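Local coordinates for TPR repeat-containing protein (Cytophaga hutchinsonii, PDB 3U4T) that is of unknown function but, as a tetratricopeptide-repeat protein built of stacked helices, probably serves as a scaffold for binding other proteins, at residues A[188-191]-A[192-195]; A[234-237]-A[238-241]; A[197-200]-A[201-205]; A[179-182]-A[183-186]. The protein carries 1 engineered substitution. All coordinates share one frame; numbering follows the deposited sequence.

Contact 1: residues A[188-191]-A[192-195]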
ATOM      1  N   ALA A 188       7.868  -4.807 -19.809  1.00 33.38           N
ATOM      2  CA  ALA A 188       8.214  -6.177 -19.451  1.00 36.85           C
ATOM      3  C   ALA A 188       7.862  -7.134 -20.594  1.00 40.71           C
ATOM      4  O   ALA A 188       8.524  -8.160 -20.782  1.00 34.99           O
ATOM      5  CB  ALA A 188       7.474  -6.573 -18.187  1.00 32.38           C
ATOM      6  N   GLN A 189       6.824  -6.788 -21.356  1.00 41.91           N
ATOM      7  CA  GLN A 189       6.381  -7.608 -22.484  1.00 42.88           C
ATOM      8  C   GLN A 189       7.231  -7.339 -23.718  1.00 51.87           C
ATOM      9  O   GLN A 189       7.246  -8.123 -24.660  1.00 52.09           O
ATOM     10  CB  GLN A 189       4.924  -7.313 -22.822  1.00 40.43           C
ATOM     11  CG  GLN A 189       3.939  -7.649 -21.730  1.00 36.37           C
ATOM     12  CD  GLN A 189       2.518  -7.292 -22.128  1.00 48.31           C
ATOM     13  OE1 GLN A 189       2.030  -7.718 -23.173  1.00 52.53           O
ATOM     14  NE2 GLN A 189       1.847  -6.511 -21.293  1.00 43.29           N
ATOM     15  N   ASP A 190       7.944  -6.222 -23.702  1.00 36.81           N
ATOM     16  CA  ASP A 190       8.791  -5.841 -24.826  1.00 40.97           C
ATOM     17  C   ASP A 190      10.222  -5.583 -24.311  1.00 41.26           C
ATOM     18  O   ASP A 190      10.753  -4.482 -24.452  1.00 44.46           O
ATOM     19  CB  ASP A 190       8.175  -4.591 -25.471  1.00 42.30           C
ATOM     20  CG  ASP A 190       8.944  -4.102 -26.667  1.00 50.50           C
ATOM     21  OD1 ASP A 190       9.639  -4.915 -27.313  1.00 59.34           O
ATOM     22  OD2 ASP A 190       8.836  -2.896 -26.967  1.00 51.33           O
ATOM     23  N   PRO A 191      10.866  -6.618 -23.727  1.00 52.54           N
ATOM     24  CA  PRO A 191      12.224  -6.575 -23.160  1.00 59.74           C
ATOM     25  C   PRO A 191      13.304  -5.893 -23.984  1.00 77.82           C
ATOM     26  O   PRO A 191      14.145  -5.176 -23.436  1.00 86.98           O
ATOM     27  CB  PRO A 191      12.540  -8.046 -22.896  1.00 55.26           C
ATOM     28  CG  PRO A 191      11.764  -8.745 -23.958  1.00 52.99           C
ATOM     29  CD  PRO A 191      10.444  -8.022 -23.902  1.00 49.02           C
ATOM     30  N   ASP A 192      13.296  -6.115 -25.294  1.00 81.12           N
ATOM     31  CA  ASP A 192      14.296  -5.484 -26.137  1.00 73.09           C
ATOM     32  C   ASP A 192      13.760  -4.241 -26.826  1.00 64.03           C
ATOM     33  O   ASP A 192      14.360  -3.735 -27.766  1.00 70.15           O
ATOM     34  CB  ASP A 192      14.846  -6.481 -27.157  1.00 68.60           C
ATOM     35  CG  ASP A 192      15.762  -7.511 -26.516  1.00 63.43           C
ATOM     36  OD1 ASP A 192      16.626  -7.115 -25.694  1.00 55.78           O
ATOM     37  OD2 ASP A 192      15.619  -8.707 -26.836  1.00 72.77           O
ATOM     38  N   THR A 193      12.618  -3.758 -26.348  1.00 53.59           N
ATOM     39  CA  THR A 193      12.016  -2.550 -26.882  1.00 46.87           C
ATOM     40  C   THR A 193      11.851  -2.558 -28.400  1.00 48.04           C
ATOM     41  O   THR A 193      11.916  -1.514 -29.050  1.00 38.31           O
ATOM     42  CB  THR A 193      12.864  -1.343 -26.501  1.00 43.13           C
ATOM     43  OG1 THR A 193      13.229  -1.444 -25.119  1.00 44.63           O
ATOM     44  CG2 THR A 193      12.095  -0.058 -26.726  1.00 46.93           C
ATOM     45  N   LYS A 194      11.630  -3.736 -28.965  1.00 59.60           N
ATOM     46  CA  LYS A 194      11.464  -3.853 -30.400  1.00 63.00           C
ATOM     47  C   LYS A 194      10.168  -3.207 -30.904  1.00 58.89           C
ATOM     48  O   LYS A 194      10.084  -2.807 -32.067  1.00 50.16           O
ATOM     49  CB  LYS A 194      11.499  -5.330 -30.801  1.00 69.87           C
ATOM     50  CG  LYS A 194      12.786  -6.062 -30.429  1.00 72.14           C
ATOM     51  CD  LYS A 194      12.791  -7.482 -30.991  1.00 79.87           C
ATOM     52  CE  LYS A 194      12.600  -7.475 -32.510  1.00 85.67           C
ATOM     53  NZ  LYS A 194      12.532  -8.839 -33.107  1.00 90.67           N
ATOM     54  N   GLN A 195       9.170  -3.090 -30.030  1.00 61.09           N
ATOM     55  CA  GLN A 195       7.881  -2.520 -30.424  1.00 61.17           C
ATOM     56  C   GLN A 195       7.450  -1.231 -29.730  1.00 51.53           C
ATOM     57  O   GLN A 195       6.464  -0.621 -30.137  1.00 46.76           O
ATOM     58  CB  GLN A 195       6.762  -3.543 -30.223  1.00 65.92           C
ATOM     59  CG  GLN A 195       7.027  -4.910 -30.804  1.00 80.19           C
ATOM     60  CD  GLN A 195       5.766  -5.733 -30.888  1.00 93.45           C
ATOM     61  OE1 GLN A 195       4.925  -5.689 -29.990  1.00 92.08           O
ATOM     62  NE2 GLN A 195       5.628  -6.496 -31.965  1.00104.95           N
TER
HETATM   63  O   HOH W   1      15.261  -2.178 -23.261  1.00 57.55           O

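Contact 2: residues A[234-237]-A[238-241]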
ATOM      1  N   ASN A 234      15.986   3.939 -32.155  1.00 37.81           N
ATOM      2  CA  ASN A 234      15.410   4.336 -33.432  1.00 40.03           C
ATOM      3  C   ASN A 234      16.209   5.415 -34.152  1.00 46.88           C
ATOM      4  O   ASN A 234      15.753   5.997 -35.137  1.00 41.23           O
ATOM      5  CB  ASN A 234      13.960   4.759 -33.220  1.00 40.94           C
ATOM      6  CG  ASN A 234      13.052   3.570 -32.979  1.00 47.76           C
ATOM      7  OD1 ASN A 234      12.642   2.894 -33.918  1.00 53.14           O
ATOM      8  ND2 ASN A 234      12.758   3.289 -31.717  1.00 46.86           N
ATOM      9  N   ARG A 235      17.414   5.667 -33.649  1.00 57.57           N
ATOM     10  CA  ARG A 235      18.331   6.633 -34.244  1.00 71.12           C
ATOM     11  C   ARG A 235      17.829   8.070 -34.390  1.00 72.29           C
ATOM     12  O   ARG A 235      18.230   8.779 -35.313  1.00 82.30           O
ATOM     13  CB  ARG A 235      18.804   6.103 -35.604  1.00 74.95           C
ATOM     14  CG  ARG A 235      19.671   4.851 -35.512  1.00 78.48           C
ATOM     15  CD  ARG A 235      20.008   4.295 -36.890  1.00 88.64           C
ATOM     16  NE  ARG A 235      21.054   3.278 -36.827  1.00 93.37           N
ATOM     17  CZ  ARG A 235      21.562   2.661 -37.887  1.00 89.87           C
ATOM     18  NH1 ARG A 235      21.119   2.956 -39.100  1.00 85.88           N
ATOM     19  NH2 ARG A 235      22.519   1.757 -37.736  1.00 91.24           N
ATOM     20  N   ASP A 236      16.968   8.505 -33.477  1.00 67.66           N
ATOM     21  CA  ASP A 236      16.451   9.871 -33.513  1.00 60.64           C
ATOM     22  C   ASP A 236      17.175  10.730 -32.467  1.00 52.98           C
ATOM     23  O   ASP A 236      16.645  10.989 -31.384  1.00 51.22           O
ATOM     24  CB  ASP A 236      14.953   9.892 -33.220  1.00 56.12           C
ATOM     25  CG  ASP A 236      14.310  11.218 -33.584  1.00 52.86           C
ATOM     26  OD1 ASP A 236      14.960  12.268 -33.381  1.00 45.94           O
ATOM     27  OD2 ASP A 236      13.149  11.206 -34.063  1.00 42.59           O
ATOM     28  N   LYS A 237      18.388  11.164 -32.799  1.00 39.59           N
ATOM     29  CA  LYS A 237      19.207  11.999 -31.919  1.00 33.49           C
ATOM     30  C   LYS A 237      18.421  13.216 -31.431  1.00 37.49           C
ATOM     31  O   LYS A 237      18.474  13.576 -30.253  1.00 45.71           O
ATOM     32  CB  LYS A 237      20.454  12.463 -32.683  1.00 39.60           C
ATOM     33  CG  LYS A 237      21.441  13.304 -31.884  1.00 47.47           C
ATOM     34  CD  LYS A 237      22.564  12.440 -31.312  1.00 62.05           C
ATOM     35  CE  LYS A 237      23.608  13.284 -30.600  1.00 65.24           C
ATOM     36  NZ  LYS A 237      24.631  12.457 -29.894  1.00 64.37           N
ATOM     37  N   VAL A 238      17.694  13.853 -32.343  1.00 29.65           N
ATOM     38  CA  VAL A 238      16.906  15.039 -32.004  1.00 46.31           C
ATOM     39  C   VAL A 238      15.993  14.831 -30.792  1.00 47.21           C
ATOM     40  O   VAL A 238      16.101  15.540 -29.793  1.00 54.44           O
ATOM     41  CB  VAL A 238      16.034  15.488 -33.200  1.00 46.27           C
ATOM     42  CG1 VAL A 238      15.087  16.598 -32.768  1.00 50.38           C
ATOM     43  CG2 VAL A 238      16.923  15.956 -34.343  1.00 48.66           C
ATOM     44  N   LYS A 239      15.083  13.872 -30.891  1.00 41.94           N
ATOM     45  CA  LYS A 239      14.171  13.600 -29.798  1.00 45.23           C
ATOM     46  C   LYS A 239      14.866  13.017 -28.572  1.00 39.52           C
ATOM     47  O   LYS A 239      14.561  13.404 -27.444  1.00 40.38           O
ATOM     48  CB  LYS A 239      13.060  12.652 -30.260  1.00 46.27           C
ATOM     49  CG  LYS A 239      11.862  13.350 -30.898  1.00 47.19           C
ATOM     50  CD  LYS A 239      11.621  12.862 -32.315  1.00 47.41           C
ATOM     51  CE  LYS A 239      10.311  13.395 -32.870  1.00 53.50           C
ATOM     52  NZ  LYS A 239       9.146  12.921 -32.060  1.00 60.77           N
ATOM     53  N   ALA A 240      15.803  12.099 -28.790  1.00 35.30           N
ATOM     54  CA  ALA A 240      16.508  11.462 -27.681  1.00 36.00           C
ATOM     55  C   ALA A 240      17.245  12.482 -26.829  1.00 41.23           C
ATOM     56  O   ALA A 240      17.236  12.402 -25.601  1.00 38.40           O
ATOM     57  CB  ALA A 240      17.480  10.415 -28.198  1.00 40.33           C
ATOM     58  N   ASP A 241      17.880  13.449 -27.476  1.00 46.10           N
ATOM     59  CA  ASP A 241      18.596  14.470 -26.733  1.00 42.78           C
ATOM     60  C   ASP A 241      17.633  15.316 -25.903  1.00 40.03           C
ATOM     61  O   ASP A 241      17.931  15.694 -24.763  1.00 35.92           O
ATOM     62  CB  ASP A 241      19.390  15.357 -27.689  1.00 37.79           C
ATOM     63  CG  ASP A 241      20.614  14.657 -28.242  1.00 51.63           C
ATOM     64  OD1 ASP A 241      20.987  13.590 -27.699  1.00 50.44           O
ATOM     65  OD2 ASP A 241      21.202  15.180 -29.212  1.00 59.66           O
TER

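Contact 3: residues A[197-200]-A[201-205]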
ATOM      1  N   LEU A 197       6.134  -0.921 -26.800  1.00 41.05           N
ATOM      2  CA  LEU A 197       4.869  -1.149 -26.100  1.00 46.33           C
ATOM      3  C   LEU A 197       4.630  -0.209 -24.946  1.00 46.77           C
ATOM      4  O   LEU A 197       3.495   0.161 -24.671  1.00 54.47           O
ATOM      5  CB  LEU A 197       4.789  -2.585 -25.576  1.00 42.89           C
ATOM      6  CG  LEU A 197       4.614  -3.682 -26.626  1.00 40.44           C
ATOM      7  CD1 LEU A 197       4.509  -5.039 -25.944  1.00 38.00           C
ATOM      8  CD2 LEU A 197       3.358  -3.393 -27.440  1.00 38.83           C
ATOM      9  N   ALA A 198       5.700   0.180 -24.266  1.00 36.51           N
ATOM     10  CA  ALA A 198       5.586   1.068 -23.122  1.00 34.39           C
ATOM     11  C   ALA A 198       5.563   2.540 -23.497  1.00 41.14           C
ATOM     12  O   ALA A 198       5.137   3.382 -22.711  1.00 47.12           O
ATOM     13  CB  ALA A 198       6.731   0.803 -22.158  1.00 24.18           C
ATOM     14  N   LYS A 199       6.013   2.843 -24.706  1.00 38.24           N
ATOM     15  CA  LYS A 199       6.084   4.220 -25.201  1.00 31.18           C
ATOM     16  C   LYS A 199       4.888   5.105 -24.888  1.00 32.32           C
ATOM     17  O   LYS A 199       5.014   6.122 -24.215  1.00 36.07           O
ATOM     18  CB  LYS A 199       6.314   4.203 -26.706  1.00 22.91           C
ATOM     19  CG  LYS A 199       6.376   5.569 -27.374  1.00 31.18           C
ATOM     20  CD  LYS A 199       7.789   6.078 -27.503  1.00 37.32           C
ATOM     21  CE  LYS A 199       7.940   6.836 -28.820  1.00 53.14           C
ATOM     22  NZ  LYS A 199       6.955   7.945 -28.972  1.00 50.56           N
ATOM     23  N   PRO A 200       3.704   4.736 -25.376  1.00 34.78           N
ATOM     24  CA  PRO A 200       2.525   5.559 -25.104  1.00 40.13           C
ATOM     25  C   PRO A 200       2.204   5.812 -23.632  1.00 34.33           C
ATOM     26  O   PRO A 200       1.774   6.909 -23.265  1.00 35.04           O
ATOM     27  CB  PRO A 200       1.411   4.791 -25.796  1.00 37.65           C
ATOM     28  CG  PRO A 200       1.883   3.371 -25.723  1.00 37.21           C
ATOM     29  CD  PRO A 200       3.330   3.516 -26.105  1.00 35.07           C
ATOM     30  N   TYR A 201       2.397   4.804 -22.789  1.00 27.68           N
ATOM     31  CA  TYR A 201       2.084   4.963 -21.367  1.00 30.91           C
ATOM     32  C   TYR A 201       3.030   5.933 -20.672  1.00 37.11           C
ATOM     33  O   TYR A 201       2.599   6.748 -19.850  1.00 35.62           O
ATOM     34  CB  TYR A 201       2.075   3.588 -20.690  1.00 21.45           C
ATOM     35  CG  TYR A 201       1.111   2.656 -21.395  1.00 30.02           C
ATOM     36  CD1 TYR A 201      -0.260   2.946 -21.438  1.00 38.73           C
ATOM     37  CD2 TYR A 201       1.574   1.572 -22.136  1.00 28.31           C
ATOM     38  CE1 TYR A 201      -1.131   2.197 -22.208  1.00 43.34           C
ATOM     39  CE2 TYR A 201       0.704   0.810 -22.915  1.00 32.41           C
ATOM     40  CZ  TYR A 201      -0.645   1.134 -22.949  1.00 45.92           C
ATOM     41  OH  TYR A 201      -1.497   0.419 -23.754  1.00 49.17           O
ATOM     42  N   TYR A 202       4.315   5.864 -21.010  1.00 35.88           N
ATOM     43  CA  TYR A 202       5.280   6.779 -20.412  1.00 36.24           C
ATOM     44  C   TYR A 202       5.023   8.186 -20.958  1.00 41.72           C
ATOM     45  O   TYR A 202       5.251   9.188 -20.261  1.00 38.44           O
ATOM     46  CB  TYR A 202       6.726   6.338 -20.721  1.00 30.90           C
ATOM     47  CG  TYR A 202       7.291   5.334 -19.729  1.00 26.21           C
ATOM     48  CD1 TYR A 202       7.176   5.550 -18.357  1.00 17.99           C
ATOM     49  CD2 TYR A 202       7.930   4.168 -20.156  1.00 27.02           C
ATOM     50  CE1 TYR A 202       7.680   4.625 -17.429  1.00 24.83           C
ATOM     51  CE2 TYR A 202       8.440   3.235 -19.231  1.00 35.11           C
ATOM     52  CZ  TYR A 202       8.302   3.478 -17.874  1.00 38.04           C
ATOM     53  OH  TYR A 202       8.754   2.572 -16.948  1.00 26.61           O
ATOM     54  N   GLU A 203       4.545   8.264 -22.201  1.00 41.33           N
ATOM     55  CA  GLU A 203       4.260   9.563 -22.802  1.00 44.51           C
ATOM     56  C   GLU A 203       3.089  10.169 -22.053  1.00 47.00           C
ATOM     57  O   GLU A 203       3.103  11.363 -21.744  1.00 39.33           O
ATOM     58  CB  GLU A 203       3.950   9.423 -24.296  1.00 49.53           C
ATOM     59  CG  GLU A 203       5.192   9.144 -25.127  1.00 61.94           C
ATOM     60  CD  GLU A 203       4.897   8.934 -26.595  1.00 71.49           C
ATOM     61  OE1 GLU A 203       3.907   8.242 -26.907  1.00 72.61           O
ATOM     62  OE2 GLU A 203       5.667   9.445 -27.435  1.00 77.12           O
ATOM     63  N   LYS A 204       2.084   9.351 -21.736  1.00 44.62           N
ATOM     64  CA  LYS A 204       0.934   9.848 -20.990  1.00 46.54           C
ATOM     65  C   LYS A 204       1.350  10.194 -19.559  1.00 42.34           C
ATOM     66  O   LYS A 204       0.827  11.135 -18.960  1.00 33.56           O
ATOM     67  CB  LYS A 204      -0.184   8.809 -20.977  1.00 41.00           C
ATOM     68  CG  LYS A 204      -1.312   9.098 -21.966  1.00 50.43           C
ATOM     69  CD  LYS A 204      -2.175  10.272 -21.501  1.00 61.84           C
ATOM     70  CE  LYS A 204      -3.406  10.466 -22.391  1.00 71.70           C
ATOM     71  NZ  LYS A 204      -4.470  11.284 -21.723  1.00 72.13           N
ATOM     72  N   LEU A 205       2.299   9.432 -19.021  1.00 46.29           N
ATOM     73  CA  LEU A 205       2.796   9.665 -17.671  1.00 36.94           C
ATOM     74  C   LEU A 205       3.401  11.060 -17.587  1.00 42.97           C
ATOM     75  O   LEU A 205       3.191  11.790 -16.622  1.00 37.59           O
ATOM     76  CB  LEU A 205       3.875   8.657 -17.318  1.00 26.38           C
ATOM     77  CG  LEU A 205       4.325   8.855 -15.877  1.00 29.16           C
ATOM     78  CD1 LEU A 205       3.270   8.272 -14.957  1.00 34.19           C
ATOM     79  CD2 LEU A 205       5.634   8.161 -15.637  1.00 29.62           C
TER

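Contact 4: residues A[179-182]-A[183-186]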
ATOM      1  N   TYR A 179      -0.571   4.921 -15.193  1.00 25.49           N
ATOM      2  CA  TYR A 179       0.191   4.968 -16.431  1.00 30.26           C
ATOM      3  C   TYR A 179       1.595   4.425 -16.179  1.00 28.17           C
ATOM      4  O   TYR A 179       2.139   3.673 -16.999  1.00 29.90           O
ATOM      5  CB  TYR A 179       0.254   6.400 -16.965  1.00 44.35           C
ATOM      6  CG  TYR A 179      -1.081   6.924 -17.467  1.00 41.46           C
ATOM      7  CD1 TYR A 179      -1.733   6.324 -18.550  1.00 33.95           C
ATOM      8  CD2 TYR A 179      -1.689   8.016 -16.856  1.00 40.98           C
ATOM      9  CE1 TYR A 179      -2.958   6.805 -19.008  1.00 34.25           C
ATOM     10  CE2 TYR A 179      -2.913   8.505 -17.300  1.00 34.18           C
ATOM     11  CZ  TYR A 179      -3.544   7.898 -18.376  1.00 28.83           C
ATOM     12  OH  TYR A 179      -4.754   8.397 -18.797  1.00 40.86           O
ATOM     13  N   LEU A 180       2.171   4.793 -15.036  1.00 19.67           N
ATOM     14  CA  LEU A 180       3.506   4.320 -14.662  1.00 30.43           C
ATOM     15  C   LEU A 180       3.576   2.799 -14.719  1.00 36.27           C
ATOM     16  O   LEU A 180       4.470   2.228 -15.358  1.00 33.25           O
ATOM     17  CB  LEU A 180       3.858   4.772 -13.242  1.00 32.20           C
ATOM     18  CG  LEU A 180       5.237   4.319 -12.751  1.00 30.76           C
ATOM     19  CD1 LEU A 180       6.329   5.084 -13.481  1.00 35.34           C
ATOM     20  CD2 LEU A 180       5.348   4.562 -11.249  1.00 26.76           C
ATOM     21  N   TRP A 181       2.617   2.145 -14.057  1.00 17.86           N
ATOM     22  CA  TRP A 181       2.588   0.680 -14.008  1.00 32.51           C
ATOM     23  C   TRP A 181       2.176   0.011 -15.301  1.00 27.07           C
ATOM     24  O   TRP A 181       2.657  -1.075 -15.609  1.00 30.03           O
ATOM     25  CB  TRP A 181       1.742   0.187 -12.826  1.00 29.41           C
ATOM     26  CG  TRP A 181       2.524   0.303 -11.542  1.00 35.94           C
ATOM     27  CD1 TRP A 181       2.482   1.329 -10.639  1.00 36.74           C
ATOM     28  CD2 TRP A 181       3.577  -0.568 -11.105  1.00 33.89           C
ATOM     29  NE1 TRP A 181       3.446   1.159  -9.675  1.00 29.34           N
ATOM     30  CE2 TRP A 181       4.134   0.003  -9.937  1.00 30.22           C
ATOM     31  CE3 TRP A 181       4.111  -1.769 -11.596  1.00 24.39           C
ATOM     32  CZ2 TRP A 181       5.196  -0.592  -9.248  1.00 19.90           C
ATOM     33  CZ3 TRP A 181       5.161  -2.355 -10.918  1.00 21.55           C
ATOM     34  CH2 TRP A 181       5.697  -1.762  -9.753  1.00 31.23           C
ATOM     35  N   ARG A 182       1.291   0.647 -16.062  1.00 23.43           N
ATOM     36  CA  ARG A 182       0.912   0.094 -17.358  1.00 22.71           C
ATOM     37  C   ARG A 182       2.190   0.141 -18.186  1.00 32.12           C
ATOM     38  O   ARG A 182       2.513  -0.785 -18.930  1.00 32.45           O
ATOM     39  CB  ARG A 182      -0.133   0.953 -18.053  1.00 30.29           C
ATOM     40  CG  ARG A 182      -1.521   0.845 -17.486  1.00 39.97           C
ATOM     41  CD  ARG A 182      -2.523   0.995 -18.624  1.00 36.16           C
ATOM     42  NE  ARG A 182      -2.417  -0.113 -19.574  1.00 34.36           N
ATOM     43  CZ  ARG A 182      -3.085  -0.183 -20.723  1.00 38.28           C
ATOM     44  NH1 ARG A 182      -3.906   0.798 -21.075  1.00 28.19           N
ATOM     45  NH2 ARG A 182      -2.946  -1.243 -21.508  1.00 41.51           N
ATOM     46  N   ALA A 183       2.918   1.239 -18.036  1.00 26.66           N
ATOM     47  CA  ALA A 183       4.166   1.413 -18.762  1.00 34.49           C
ATOM     48  C   ALA A 183       5.102   0.262 -18.410  1.00 40.03           C
ATOM     49  O   ALA A 183       5.595  -0.439 -19.288  1.00 36.90           O
ATOM     50  CB  ALA A 183       4.801   2.748 -18.391  1.00 29.38           C
ATOM     51  N   ARG A 184       5.329   0.067 -17.116  1.00 25.06           N
ATOM     52  CA  ARG A 184       6.203  -0.992 -16.640  1.00 27.35           C
ATOM     53  C   ARG A 184       5.724  -2.377 -17.061  1.00 32.21           C
ATOM     54  O   ARG A 184       6.520  -3.229 -17.446  1.00 32.30           O
ATOM     55  CB  ARG A 184       6.319  -0.911 -15.127  1.00 18.15           C
ATOM     56  CG  ARG A 184       7.090   0.308 -14.675  1.00 28.71           C
ATOM     57  CD  ARG A 184       7.141   0.404 -13.171  1.00 23.52           C
ATOM     58  NE  ARG A 184       8.073   1.417 -12.689  1.00 22.56           N
ATOM     59  CZ  ARG A 184       8.195   1.738 -11.409  1.00 33.03           C
ATOM     60  NH1 ARG A 184       7.441   1.123 -10.515  1.00 39.21           N
ATOM     61  NH2 ARG A 184       9.067   2.653 -11.023  1.00 35.87           N
ATOM     62  N   ALA A 185       4.423  -2.593 -17.001  1.00 29.66           N
ATOM     63  CA  ALA A 185       3.869  -3.875 -17.382  1.00 31.56           C
ATOM     64  C   ALA A 185       4.123  -4.140 -18.871  1.00 36.20           C
ATOM     65  O   ALA A 185       4.420  -5.273 -19.269  1.00 39.01           O
ATOM     66  CB  ALA A 185       2.390  -3.893 -17.091  1.00 33.97           C
ATOM     67  N   ASN A 186       4.013  -3.101 -19.695  1.00 25.36           N
ATOM     68  CA  ASN A 186       4.241  -3.250 -21.129  1.00 36.76           C
ATOM     69  C   ASN A 186       5.731  -3.331 -21.505  1.00 39.86           C
ATOM     70  O   ASN A 186       6.103  -4.020 -22.457  1.00 40.26           O
ATOM     71  CB  ASN A 186       3.520  -2.128 -21.880  1.00 34.71           C
ATOM     72  CG  ASN A 186       2.046  -2.449 -22.125  1.00 46.83           C
ATOM     73  OD1 ASN A 186       1.706  -3.149 -23.072  1.00 51.43           O
ATOM     74  ND2 ASN A 186       1.174  -1.954 -21.260  1.00 49.24           N
TER

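Contact 1: residues A[188-191]-A[192-195]
Asp190 reaches across a tight turn to the backbone of Thr193, Lys194 and Gln195. Its CB carries CG anti to the backbone N (chi1 -179°), which swings the carboxylate over the residues that follow. CG lies 3.4 Å from Thr193 CA. OD1 is 2.8 Å from Lys194 N, but the N-H points well off the line and the bond is weak. A second weak bond to OD1 comes from Gln195 N. OD2 takes the sounder bond, from Gln195 N at 3.1 Å. That N-H arrives on the syn side of the carboxylate, somewhat out of its plane. OD2 also rests 3.2 Å from Thr193 CA and receives weak bonds from Gly196 N and Leu197 N further along. Asp190 is buried, and these N-H groups satisfy its carboxylate.

The backbone beneath is a type I beta turn from Asp190 to Thr193, with Pro191 and Asp192 at its two corners. It follows helix 176-189 and begins the loop to helix 199-209, the next helix of this helical-repeat array. Thr193 N closes the turn on Asp190 O at 2.8 Å. A water bridges the turn as well, donating to Pro191 O and lying 2.8 Å from Thr193 OG1. The Thr193 side chain packs against Tyr226, Tyr230 and Ile233 of helix 217-233.

Contact 2: residues A[234-237]-A[238-241]
Lys237 to Asp241 form the first turn of a helix, in which Ala240 N bonds to Asp236 O at 2.9 Å and Asp241 N to Lys237 O at 2.8 Å. Asp236 stands at the N-cap. With chi1 at -166° its carboxylate points away from its own N and lies over the start of the helix. OD1 accepts from Lys239 N at 3.0 Å in a nearly straight bond. The N-H comes from above the carboxylate plane. OD1 also lies 3.4 Å from Val238 CB. Just before the cap, a Schellman motif with Arg235 as its C-prime residue ends helix 217-233, and helix 237-250 starts almost at once; the two form a helical hairpin. Replacing Asp236 by an alanine removes the carboxylate, and Lys239 N would probably lose its capping acceptor at the start of helix 237-250.

The Lys237 chain bends at chi2 and crosses the Asp241 side chain at a slant, beside OD2. Its CG comes within 3.3 Å of Asp241 OD2. Lys237 NZ stays 4.4 Å from Asp241 OD1, too far for a salt bridge, though the opposite charges probably attract. On the inner side, Ala240 packs against Tyr231 and Thr232 of helix 217-233.

Contact 3: residues A[197-200]-A[201-205]
The Tyr201 ring carries Pro200 CG over one face, 3.9 Å above its plane and shifted toward the rim. This is a CH-pi contact, with CG 4.2 Å from the ring centroid. The proline precedes the tyrosine directly, and chi1 of -56° holds the ring beside the backbone N, where the proline ring can meet it. Leu197 O approaches the same tyrosine obliquely, 3.4 Å from CE2. The Tyr202 ring leaves the helix in another direction. Its CD2 touches Ala198 CB at 4.1 Å.

A salt bridge joins Lys199 and Glu203 on another side of the helix. Lys199 NZ meets Glu203 OE2 from above the carboxylate plane. The modelled distance of 2.5 Å between Lys199 NZ and Glu203 OE2 is very short, and its exact value is doubtful. The two chains cross at an angle, one helical turn apart. The lysine bends at three successive torsions to bring NZ round. Its NZ has a second partner, the hydroxyl of Tyr231, which probably helps fix the ammonium group. Glu203 runs extended beyond CG, and that CG lies 3.2 Å from Lys199 O.

The backbone bonds run four residues apart: Tyr202 N to Ala198 O, Glu203 N to Lys199 O and Lys204 N to Pro200 O.

This first part of helix 199-209 sits between its neighbours in the helical-repeat array. Tyr201 packs on Arg182 and Asn186 of helix 176-189, and Tyr202 on Ala183 and Arg184. Toward helix 217-233, Tyr202 OH bonds to Glu222, its ring meets Tyr226, and Ala198 also lies on Tyr226.

Contact 4: residues A[179-182]-A[183-186]
Arg182 O is gripped twice by Asn186, by the backbone N and by the side-chain ND2, each at 2.9 Å. The two donors come from opposite faces of the carbonyl plane. ND2 adds its bond with the carbonyl oxygen close to the amide plane, which probably helps hold the rotation of that amide. The residues belong to helix 176-189 of this tetratricopeptide-repeat protein, which packs against helices 142-154, 158-171 and 199-209. Ala183 N, Arg184 N and Ala185 N carry on the usual helical bonding.

Arg184 runs extended from CG to NE and lies across Trp181. Its CD sits over the six-membered ring in a CH-pi contact, 4.0 Å from the centroid. Farther out, the guanidinium makes a cation-pi contact with the same ring. Its NH1 lies 3.0 Å above the Trp181 ring plane, offset toward the rim, and Trp181 CZ2 is at the guanidinium edge. The two planes stand at 88°. Arg184 NE forms a salt bridge with Glu222. A leucine in place of Arg184 would probably leave Glu222 without this charged mate and the indole face without its cation. Arg182 is likewise paired outside, with Asp162. Leu180 CD2 lies over the centre of one face of the Arg184 guanidinium, 4.0 Å above its plane.

The four contacts follow the chain in the order 4, 1, 3, 2. Contacts 4 and 1 share helix 176-189: the first lies within it, the second at its end, with centres about 12 Å apart. Contacts 3 and 4 are the nearest pair, their centres about 8 Å apart, where helices 176-189 and 199-209 pack. There Tyr202 CE1 lies 3.6 Å from Ala183 CB. Glu222 of helix 217-233 is a shared partner of the two. Contact 1 leads into contact 3, Gln189 CB lying 3.9 Å from Leu197 CD1. Contact 2 touches none of the others, but Tyr231 reaches both Asp236 and Lys199.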